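Local coordinates for mannan endo-1,4-beta-mannosidase (PDB 4OOU), which hydrolyses internal beta-1,4-mannosidic linkages in mannans, galactomannans and glucomannans, cutting mannotetraose and mannopentaose mainly into mannobiose and mannotriose, at residues G77-V86 with N124-N133; P293-Y301 with L326-N336. All blocks are in the same frame, centred on the assembly; numbering follows the deposited sequence.

Contact 1 of 2, residues G77-V86 with N124-N133; sequences GNTARVWVHV and NVFLILVLFN
Strands 79-83 and 126-133 pair as neighbouring parallel strands of the TIM barrel, their short axes 4.7 Å apart at closest and at 21°. Alternate carbonyls and amides link them in regular parallel register; A80 N, for example, donates to F126 O at 2.7 Å. The connection between them, through helix 109-122, is a beta-alpha-beta crossover of this (beta/alpha)8 fold. Side chains therefore alternate in pairs: T79, R81, F126 and I128 share one face, A80, V82, L127 and L129 the other. On the latter, V82 CG1 lies beside L129 CD2 at 3.6 Å. R81 runs extended from CG to NE, CG anti to the backbone N (chi1 -173°), carrying its guanidinium into the active site to form salt bridges with E177 and E312, the latter the nucleophile by similarity, and to hydrogen-bond N180, which binds substrate. Near it W83, also a substrate-binding residue, begins a beta bulge. V84 N still bonds V130 O, but the register then slips by one residue: V86 pairs with F132, V86 N bonding L131 O at 3.2 Å and N133 N donating to V86 O with an N-H...O angle of 172°. A water accepts from V86 N at 2.9 Å and donates to V130 O, bridging the strands there. H85, whose NE2 bonds Y155 OH, sets CD2 over one face of F132, 3.4 Å from CZ.

Contact 2 of 2, residues P293-Y301 with L326-N336; sequences PFKVNRWAY and LYKYAYNNGYN
Y329, on the helix 323-332 of the TIM barrel that precedes strand 337-340, meets the loop P293–Y301 along the whole length of its side chain. CG stands anti to the backbone N (chi1 -177°), which aims the ring at this loop. CB lies in the plane of the F294 ring, at its edge, and CD1 comes to 3.6 Å from F294 CD1; the edge of F294 faces the Y329 ring in an offset edge-to-face pair, planes at 64°. Farther out, CE1 meets the carbonyls P293 O and V296 O, while CZ is 3.3 Å from F294 O. At the tip, OH donates to V296 O at 2.7 Å. A phenylalanine here would probably keep the ring packing but leave V296 O without this donor, giving the turn after F294 one tie fewer to the helix. F294 is also covered on one face by L326 CD1, 4.0 Å from the ring centroid, and meets F313 edge-to-face, so it is wedged between the helix and strand 308-313. Beyond the helix end, R298 N bonds N333 O nearly straight, at 176°. G334 follows with positive phi, and a CB there would collide with R298 CG and W299 NE1, which makes glycine the fitting residue. The guanidinium of R298 is held by K306 O and S28 O, whereas its CB sits over one face of the Y335 ring, 3.8 Å from the centroid.

How the contacts relate
Contact 1 lies in the barrel core, its centre about 7 Å from that of the chain, whereas contact 2 lies about 18 Å out, still mostly buried but with two exposed residues. Their centres are about 22 Å apart and their nearest atoms about 7 Å, without touching. Contact 1 is strand on strand, held by repeated backbone bonds, with an arginine and a substrate-binding tryptophan on one face. Contact 2 is loop on helix, held by aromatic packing and a few bonds to main-chain carbonyls. The barrel joins them: strand 35-43 pairs with both 79-86 and 337-340, the strand after contact 2's helix. Strand 308-313 reaches both contacts, one from the active-site side and the other from the outside of the barrel.

Contact 1 of 2, residues G77-V86 with N124-N133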
loop_
_atom_site.group_PDB
_atom_site.type_symbol
_atom_site.label_atom_id
_atom_site.label_comp_id
_atom_site.label_asym_id
_atom_site.label_seq_id
_atom_site.Cartn_x
_atom_site.Cartn_y
_atom_site.Cartn_z
ATOM N N GLY A 77 -15.195 -3.686 -9.131
ATOM C CA GLY A 77 -14.081 -3.170 -8.299
ATOM C C GLY A 77 -13.251 -2.163 -9.098
ATOM O O GLY A 77 -13.435 -2.013 -10.313
ATOM N N ASN A 78 -12.343 -1.462 -8.435
ATOM C CA ASN A 78 -11.615 -0.382 -9.123
ATOM C C ASN A 78 -10.164 -0.209 -8.732
ATOM O O ASN A 78 -9.575 0.796 -9.060
ATOM C CB ASN A 78 -12.351 0.940 -8.915
ATOM C CG ASN A 78 -12.206 1.477 -7.514
ATOM O OD1 ASN A 78 -11.579 0.862 -6.656
ATOM N ND2 ASN A 78 -12.792 2.635 -7.270
ATOM N N THR A 79 -9.592 -1.178 -8.030
ATOM C CA THR A 79 -8.256 -1.044 -7.501
ATOM C C THR A 79 -7.634 -2.412 -7.275
ATOM O O THR A 79 -8.295 -3.329 -6.828
ATOM C CB THR A 79 -8.289 -0.253 -6.168
ATOM O OG1 THR A 79 -8.631 1.107 -6.431
ATOM C CG2 THR A 79 -6.937 -0.277 -5.450
ATOM N N ALA A 80 -6.346 -2.512 -7.573
ATOM C CA ALA A 80 -5.537 -3.666 -7.214
ATOM C C ALA A 80 -4.230 -3.210 -6.560
ATOM O O ALA A 80 -3.538 -2.342 -7.086
ATOM C CB ALA A 80 -5.239 -4.501 -8.445
ATOM N N ARG A 81 -3.912 -3.785 -5.402
ATOM C CA ARG A 81 -2.633 -3.547 -4.724
ATOM C C ARG A 81 -1.708 -4.725 -5.094
ATOM O O ARG A 81 -2.077 -5.920 -4.968
ATOM C CB ARG A 81 -2.857 -3.477 -3.229
ATOM C CG ARG A 81 -1.688 -3.071 -2.347
ATOM C CD ARG A 81 -2.140 -3.121 -0.902
ATOM N NE ARG A 81 -1.106 -2.774 0.052
ATOM C CZ ARG A 81 -0.586 -3.584 0.971
ATOM N NH1 ARG A 81 -0.975 -4.862 1.082
ATOM N NH2 ARG A 81 0.322 -3.103 1.811
ATOM N N VAL A 82 -0.514 -4.381 -5.582
ATOM C CA VAL A 82 0.372 -5.384 -6.130
ATOM C C VAL A 82 1.811 -5.048 -5.805
ATOM O O VAL A 82 2.212 -3.903 -5.874
ATOM C CB VAL A 82 0.152 -5.530 -7.646
ATOM C CG1 VAL A 82 0.185 -4.186 -8.327
ATOM C CG2 VAL A 82 1.175 -6.489 -8.266
ATOM N N TRP A 83 2.565 -6.084 -5.435
ATOM C CA TRP A 83 3.868 -5.958 -4.806
ATOM C C TRP A 83 4.988 -6.019 -5.853
ATOM O O TRP A 83 4.889 -6.772 -6.822
ATOM C CB TRP A 83 4.023 -7.081 -3.777
ATOM C CG TRP A 83 3.185 -6.944 -2.522
ATOM C CD1 TRP A 83 1.996 -6.285 -2.372
ATOM C CD2 TRP A 83 3.480 -7.504 -1.249
ATOM N NE1 TRP A 83 1.560 -6.379 -1.084
ATOM C CE2 TRP A 83 2.450 -7.128 -0.377
ATOM C CE3 TRP A 83 4.527 -8.279 -0.761
ATOM C CZ2 TRP A 83 2.442 -7.490 0.946
ATOM C CZ3 TRP A 83 4.523 -8.638 0.554
ATOM C CH2 TRP A 83 3.492 -8.250 1.396
ATOM N N VAL A 84 6.047 -5.227 -5.646
ATOM C CA VAL A 84 7.148 -5.090 -6.623
ATOM C C VAL A 84 8.531 -5.610 -6.161
ATOM O O VAL A 84 8.910 -6.740 -6.505
ATOM C CB VAL A 84 7.269 -3.641 -7.173
ATOM C CG1 VAL A 84 8.170 -3.629 -8.415
ATOM C CG2 VAL A 84 5.894 -3.093 -7.526
ATOM N N HIS A 85 9.322 -4.818 -5.447
ATOM C CA HIS A 85 10.629 -5.343 -5.050
ATOM C C HIS A 85 10.479 -6.541 -4.083
ATOM O O HIS A 85 11.143 -7.581 -4.258
ATOM C CB HIS A 85 11.512 -4.277 -4.416
ATOM C CG HIS A 85 11.622 -3.037 -5.226
ATOM N ND1 HIS A 85 11.585 -3.048 -6.603
ATOM C CD2 HIS A 85 11.770 -1.745 -4.859
ATOM C CE1 HIS A 85 11.670 -1.806 -7.051
ATOM N NE2 HIS A 85 11.797 -1.000 -6.012
ATOM N N VAL A 86 9.595 -6.389 -3.097
ATOM C CA VAL A 86 9.333 -7.446 -2.094
ATOM C C VAL A 86 10.574 -7.666 -1.222
ATOM O O VAL A 86 10.812 -6.872 -0.315
ATOM C CB VAL A 86 8.791 -8.754 -2.736
ATOM C CG1 VAL A 86 8.332 -9.756 -1.688
ATOM C CG2 VAL A 86 7.625 -8.433 -3.669
ATOM N N ASN A 124 -10.254 0.167 -16.533
ATOM C CA ASN A 124 -10.624 1.104 -15.503
ATOM C C ASN A 124 -10.332 0.571 -14.097
ATOM O O ASN A 124 -11.210 0.517 -13.214
ATOM C CB ASN A 124 -12.070 1.537 -15.675
ATOM C CG ASN A 124 -12.268 2.429 -16.911
ATOM O OD1 ASN A 124 -11.457 3.329 -17.220
ATOM N ND2 ASN A 124 -13.344 2.170 -17.627
ATOM N N VAL A 125 -9.072 0.185 -13.921
ATOM C CA VAL A 125 -8.540 -0.188 -12.617
ATOM C C VAL A 125 -7.242 0.533 -12.235
ATOM O O VAL A 125 -6.295 0.619 -12.977
ATOM C CB VAL A 125 -8.271 -1.692 -12.529
ATOM C CG1 VAL A 125 -7.527 -2.028 -11.254
ATOM C CG2 VAL A 125 -9.575 -2.443 -12.606
ATOM N N PHE A 126 -7.235 0.976 -11.005
ATOM C CA PHE A 126 -6.147 1.614 -10.395
ATOM C C PHE A 126 -5.209 0.609 -9.763
ATOM O O PHE A 126 -5.632 -0.407 -9.145
ATOM C CB PHE A 126 -6.706 2.501 -9.280
ATOM C CG PHE A 126 -7.276 3.810 -9.754
ATOM C CD1 PHE A 126 -6.438 4.776 -10.360
ATOM C CD2 PHE A 126 -8.613 4.105 -9.541
ATOM C CE1 PHE A 126 -6.960 6.002 -10.763
ATOM C CE2 PHE A 126 -9.146 5.309 -9.953
ATOM C CZ PHE A 126 -8.320 6.274 -10.569
ATOM N N LEU A 127 -3.922 0.927 -9.846
ATOM C CA LEU A 127 -2.925 0.117 -9.194
ATOM C C LEU A 127 -2.306 0.835 -8.016
ATOM O O LEU A 127 -2.085 2.033 -8.049
ATOM C CB LEU A 127 -1.847 -0.268 -10.196
ATOM C CG LEU A 127 -2.241 -1.312 -11.228
ATOM C CD1 LEU A 127 -0.991 -1.960 -11.818
ATOM C CD2 LEU A 127 -3.142 -2.385 -10.623
ATOM N N ILE A 128 -2.048 0.097 -6.958
ATOM C CA ILE A 128 -1.170 0.578 -5.919
ATOM C C ILE A 128 0.044 -0.322 -6.001
ATOM O O ILE A 128 -0.062 -1.551 -5.946
ATOM C CB ILE A 128 -1.802 0.529 -4.530
ATOM C CG1 ILE A 128 -2.950 1.536 -4.427
ATOM C CG2 ILE A 128 -0.740 0.816 -3.455
ATOM C CD1 ILE A 128 -3.865 1.296 -3.235
ATOM N N LEU A 129 1.199 0.293 -6.197
ATOM C CA LEU A 129 2.420 -0.461 -6.327
ATOM C C LEU A 129 3.088 -0.434 -4.977
ATOM O O LEU A 129 3.368 0.641 -4.481
ATOM C CB LEU A 129 3.298 0.212 -7.366
ATOM C CG LEU A 129 2.653 0.167 -8.742
ATOM C CD1 LEU A 129 3.646 0.535 -9.836
ATOM C CD2 LEU A 129 2.028 -1.202 -9.019
ATOM N N VAL A 130 3.345 -1.592 -4.374
ATOM C CA VAL A 130 4.053 -1.592 -3.088
ATOM C C VAL A 130 5.510 -1.973 -3.285
ATOM O O VAL A 130 5.831 -3.024 -3.850
ATOM C CB VAL A 130 3.307 -2.329 -1.941
ATOM C CG1 VAL A 130 2.490 -3.448 -2.449
ATOM C CG2 VAL A 130 4.252 -2.837 -0.851
ATOM N N LEU A 131 6.386 -1.068 -2.831
ATOM C CA LEU A 131 7.804 -1.140 -3.121
ATOM C C LEU A 131 8.484 -2.292 -2.413
ATOM O O LEU A 131 8.919 -3.233 -3.071
ATOM C CB LEU A 131 8.479 0.190 -2.772
ATOM C CG LEU A 131 8.802 1.112 -3.955
ATOM C CD1 LEU A 131 7.828 0.960 -5.082
ATOM C CD2 LEU A 131 8.877 2.551 -3.506
ATOM N N PHE A 132 8.556 -2.234 -1.084
ATOM C CA PHE A 132 9.188 -3.296 -0.303
ATOM C C PHE A 132 8.289 -3.929 0.714
ATOM O O PHE A 132 7.348 -3.332 1.215
ATOM C CB PHE A 132 10.383 -2.753 0.458
ATOM C CG PHE A 132 11.438 -2.161 -0.423
ATOM C CD1 PHE A 132 12.396 -2.961 -1.011
ATOM C CD2 PHE A 132 11.499 -0.804 -0.628
ATOM C CE1 PHE A 132 13.382 -2.396 -1.818
ATOM C CE2 PHE A 132 12.489 -0.228 -1.403
ATOM C CZ PHE A 132 13.424 -1.025 -2.009
ATOM N N ASN A 133 8.635 -5.137 1.082
ATOM C CA ASN A 133 7.983 -5.777 2.226
ATOM C C ASN A 133 8.689 -5.379 3.511
ATOM O O ASN A 133 9.896 -5.333 3.509
ATOM C CB ASN A 133 8.061 -7.274 2.058
ATOM C CG ASN A 133 7.031 -8.025 2.871
ATOM O OD1 ASN A 133 7.126 -9.258 2.983
ATOM N ND2 ASN A 133 6.025 -7.327 3.424
HETATM O O HOH W 1 7.088 -5.056 -2.310
#

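Contact 2 of 2, residues P293-Y301 with L326-N336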
loop_
_atom_site.group_PDB
_atom_site.type_symbol
_atom_site.label_atom_id
_atom_site.label_comp_id
_atom_site.label_asym_id
_atom_site.label_seq_id
_atom_site.Cartn_x
_atom_site.Cartn_y
_atom_site.Cartn_z
ATOM N N PRO A 293 -10.815 -1.540 12.649
ATOM C CA PRO A 293 -11.629 -0.739 11.734
ATOM C C PRO A 293 -13.103 -1.130 11.558
ATOM O O PRO A 293 -13.947 -0.230 11.441
ATOM C CB PRO A 293 -10.890 -0.895 10.404
ATOM C CG PRO A 293 -9.491 -0.961 10.825
ATOM C CD PRO A 293 -9.483 -1.780 12.100
ATOM N N PHE A 294 -13.394 -2.443 11.508
ATOM C CA PHE A 294 -14.764 -2.927 11.346
ATOM C C PHE A 294 -15.468 -2.964 12.693
ATOM O O PHE A 294 -16.657 -3.256 12.748
ATOM C CB PHE A 294 -14.832 -4.300 10.652
ATOM C CG PHE A 294 -14.433 -4.261 9.202
ATOM C CD1 PHE A 294 -15.252 -3.666 8.265
ATOM C CD2 PHE A 294 -13.211 -4.795 8.773
ATOM C CE1 PHE A 294 -14.863 -3.599 6.916
ATOM C CE2 PHE A 294 -12.815 -4.729 7.436
ATOM C CZ PHE A 294 -13.645 -4.130 6.500
ATOM N N LYS A 295 -14.757 -2.617 13.767
ATOM C CA LYS A 295 -15.402 -2.367 15.066
ATOM C C LYS A 295 -15.868 -0.924 15.224
ATOM O O LYS A 295 -16.658 -0.631 16.093
ATOM C CB LYS A 295 -14.468 -2.727 16.226
ATOM C CG LYS A 295 -14.521 -4.188 16.619
ATOM C CD LYS A 295 -15.833 -4.495 17.346
ATOM C CE LYS A 295 -15.745 -5.687 18.295
ATOM N NZ LYS A 295 -14.939 -5.363 19.504
ATOM N N VAL A 296 -15.424 -0.032 14.354
ATOM C CA VAL A 296 -15.380 1.367 14.710
ATOM C C VAL A 296 -15.647 2.282 13.479
ATOM O O VAL A 296 -16.064 1.802 12.437
ATOM C CB VAL A 296 -14.018 1.570 15.406
ATOM C CG1 VAL A 296 -12.982 2.215 14.492
ATOM C CG2 VAL A 296 -14.181 2.324 16.707
ATOM N N ASN A 297 -15.474 3.586 13.634
ATOM C CA ASN A 297 -15.578 4.574 12.547
ATOM C C ASN A 297 -14.215 4.913 12.004
ATOM O O ASN A 297 -13.266 4.944 12.767
ATOM C CB ASN A 297 -16.019 5.914 13.146
ATOM C CG ASN A 297 -17.460 6.229 12.931
ATOM O OD1 ASN A 297 -18.209 5.474 12.312
ATOM N ND2 ASN A 297 -17.868 7.373 13.451
ATOM N N ARG A 298 -14.100 5.328 10.756
ATOM C CA ARG A 298 -12.848 5.996 10.357
ATOM C C ARG A 298 -12.624 7.282 11.157
ATOM O O ARG A 298 -11.497 7.723 11.370
ATOM C CB ARG A 298 -12.835 6.390 8.888
ATOM C CG ARG A 298 -13.336 7.807 8.706
ATOM C CD ARG A 298 -12.715 8.506 7.544
ATOM N NE ARG A 298 -11.466 9.108 7.886
ATOM C CZ ARG A 298 -10.824 9.869 7.020
ATOM N NH1 ARG A 298 -11.365 10.081 5.848
ATOM N NH2 ARG A 298 -9.647 10.409 7.308
ATOM N N TRP A 299 -13.711 7.917 11.548
ATOM C CA TRP A 299 -13.660 9.223 12.188
ATOM C C TRP A 299 -13.090 9.048 13.578
ATOM O O TRP A 299 -12.346 9.901 14.073
ATOM C CB TRP A 299 -15.059 9.807 12.245
ATOM C CG TRP A 299 -15.771 9.765 10.885
ATOM C CD1 TRP A 299 -16.838 8.989 10.541
ATOM C CD2 TRP A 299 -15.415 10.495 9.705
ATOM N NE1 TRP A 299 -17.181 9.203 9.242
ATOM C CE2 TRP A 299 -16.329 10.134 8.703
ATOM C CE3 TRP A 299 -14.422 11.429 9.407
ATOM C CZ2 TRP A 299 -16.277 10.661 7.416
ATOM C CZ3 TRP A 299 -14.377 11.973 8.117
ATOM C CH2 TRP A 299 -15.297 11.579 7.136
ATOM N N ALA A 300 -13.427 7.907 14.183
ATOM C CA ALA A 300 -12.870 7.510 15.464
ATOM C C ALA A 300 -11.354 7.608 15.451
ATOM O O ALA A 300 -10.751 7.908 16.475
ATOM C CB ALA A 300 -13.304 6.087 15.827
ATOM N N TYR A 301 -10.706 7.360 14.311
ATOM C CA TYR A 301 -9.249 7.376 14.329
ATOM C C TYR A 301 -8.698 8.818 14.334
ATOM O O TYR A 301 -7.498 9.021 14.447
ATOM C CB TYR A 301 -8.665 6.517 13.208
ATOM C CG TYR A 301 -8.950 5.045 13.380
ATOM C CD1 TYR A 301 -8.503 4.354 14.477
ATOM C CD2 TYR A 301 -9.681 4.353 12.447
ATOM C CE1 TYR A 301 -8.774 3.008 14.660
ATOM C CE2 TYR A 301 -9.951 3.003 12.611
ATOM C CZ TYR A 301 -9.497 2.332 13.737
ATOM O OH TYR A 301 -9.776 0.972 13.880
ATOM N N LEU A 326 -18.977 -6.345 4.893
ATOM C CA LEU A 326 -17.643 -5.799 5.128
ATOM C C LEU A 326 -17.356 -4.665 4.132
ATOM O O LEU A 326 -17.015 -3.560 4.533
ATOM C CB LEU A 326 -16.589 -6.927 5.019
ATOM C CG LEU A 326 -16.026 -7.529 6.323
ATOM C CD1 LEU A 326 -16.843 -7.101 7.529
ATOM C CD2 LEU A 326 -15.860 -9.043 6.328
ATOM N N TYR A 327 -17.520 -4.941 2.842
ATOM C CA TYR A 327 -17.334 -3.917 1.834
ATOM C C TYR A 327 -18.238 -2.735 2.156
ATOM O O TYR A 327 -17.775 -1.568 2.194
ATOM C CB TYR A 327 -17.605 -4.445 0.420
ATOM C CG TYR A 327 -16.389 -5.051 -0.272
ATOM C CD1 TYR A 327 -15.471 -4.234 -0.914
ATOM C CD2 TYR A 327 -16.172 -6.431 -0.304
ATOM C CE1 TYR A 327 -14.361 -4.750 -1.540
ATOM C CE2 TYR A 327 -15.050 -6.950 -0.920
ATOM C CZ TYR A 327 -14.150 -6.093 -1.542
ATOM O OH TYR A 327 -13.024 -6.558 -2.192
ATOM N N LYS A 328 -19.506 -3.054 2.414
ATOM C CA LYS A 328 -20.521 -2.063 2.764
ATOM C C LYS A 328 -20.250 -1.316 4.072
ATOM O O LYS A 328 -20.538 -0.124 4.159
ATOM C CB LYS A 328 -21.928 -2.683 2.769
ATOM C CG LYS A 328 -22.675 -2.445 1.453
ATOM C CD LYS A 328 -24.071 -3.055 1.441
ATOM C CE LYS A 328 -24.011 -4.575 1.408
ATOM N NZ LYS A 328 -25.288 -5.154 0.914
ATOM N N TYR A 329 -19.688 -1.996 5.064
ATOM C CA TYR A 329 -19.375 -1.362 6.328
ATOM C C TYR A 329 -18.330 -0.288 6.088
ATOM O O TYR A 329 -18.490 0.831 6.515
ATOM C CB TYR A 329 -18.870 -2.394 7.359
ATOM C CG TYR A 329 -18.590 -1.804 8.746
ATOM C CD1 TYR A 329 -17.487 -0.991 8.978
ATOM C CD2 TYR A 329 -19.451 -2.059 9.821
ATOM C CE1 TYR A 329 -17.232 -0.458 10.249
ATOM C CE2 TYR A 329 -19.206 -1.535 11.083
ATOM C CZ TYR A 329 -18.101 -0.730 11.300
ATOM O OH TYR A 329 -17.872 -0.194 12.560
ATOM N N ALA A 330 -17.275 -0.636 5.381
ATOM C CA ALA A 330 -16.207 0.289 5.079
ATOM C C ALA A 330 -16.695 1.524 4.304
ATOM O O ALA A 330 -16.311 2.662 4.615
ATOM C CB ALA A 330 -15.119 -0.430 4.305
ATOM N N TYR A 331 -17.565 1.304 3.322
ATOM C CA TYR A 331 -18.137 2.390 2.528
ATOM C C TYR A 331 -19.057 3.309 3.347
ATOM O O TYR A 331 -19.106 4.542 3.125
ATOM C CB TYR A 331 -18.912 1.785 1.353
ATOM C CG TYR A 331 -19.452 2.789 0.357
ATOM C CD1 TYR A 331 -18.770 3.078 -0.810
ATOM C CD2 TYR A 331 -20.648 3.445 0.591
ATOM C CE1 TYR A 331 -19.270 4.007 -1.728
ATOM C CE2 TYR A 331 -21.167 4.365 -0.312
ATOM C CZ TYR A 331 -20.485 4.651 -1.477
ATOM O OH TYR A 331 -21.020 5.566 -2.382
ATOM N N ASN A 332 -19.787 2.707 4.297
ATOM C CA ASN A 332 -20.791 3.466 5.064
ATOM C C ASN A 332 -20.278 4.133 6.314
ATOM O O ASN A 332 -20.950 5.005 6.841
ATOM C CB ASN A 332 -21.999 2.602 5.427
ATOM C CG ASN A 332 -22.869 2.287 4.227
ATOM O OD1 ASN A 332 -23.436 1.213 4.149
ATOM N ND2 ASN A 332 -22.962 3.217 3.276
ATOM N N ASN A 333 -19.101 3.740 6.785
ATOM C CA ASN A 333 -18.597 4.261 8.048
ATOM C C ASN A 333 -17.339 5.053 7.855
ATOM O O ASN A 333 -16.428 5.038 8.686
ATOM C CB ASN A 333 -18.420 3.123 9.042
ATOM C CG ASN A 333 -19.750 2.564 9.505
ATOM O OD1 ASN A 333 -20.122 1.445 9.169
ATOM N ND2 ASN A 333 -20.485 3.362 10.253
ATOM N N GLY A 334 -17.297 5.761 6.734
ATOM C CA GLY A 334 -16.302 6.797 6.511
ATOM C C GLY A 334 -14.986 6.379 5.881
ATOM O O GLY A 334 -14.135 7.228 5.629
ATOM N N TYR A 335 -14.782 5.101 5.595
ATOM C CA TYR A 335 -13.476 4.745 5.063
ATOM C C TYR A 335 -13.362 5.092 3.586
ATOM O O TYR A 335 -14.368 5.149 2.870
ATOM C CB TYR A 335 -13.126 3.296 5.328
ATOM C CG TYR A 335 -13.095 2.969 6.789
ATOM C CD1 TYR A 335 -11.926 3.105 7.522
ATOM C CD2 TYR A 335 -14.242 2.536 7.443
ATOM C CE1 TYR A 335 -11.899 2.826 8.876
ATOM C CE2 TYR A 335 -14.220 2.228 8.785
ATOM C CZ TYR A 335 -13.051 2.370 9.496
ATOM O OH TYR A 335 -13.044 2.060 10.825
ATOM N N ASN A 336 -12.130 5.293 3.135
ATOM C CA ASN A 336 -11.906 5.698 1.762
ATOM C C ASN A 336 -11.540 4.591 0.824
ATOM O O ASN A 336 -11.419 4.826 -0.371
ATOM C CB ASN A 336 -10.869 6.776 1.745
ATOM C CG ASN A 336 -11.327 7.951 2.526
ATOM O OD1 ASN A 336 -12.091 8.768 2.035
ATOM N ND2 ASN A 336 -10.921 8.011 3.770
#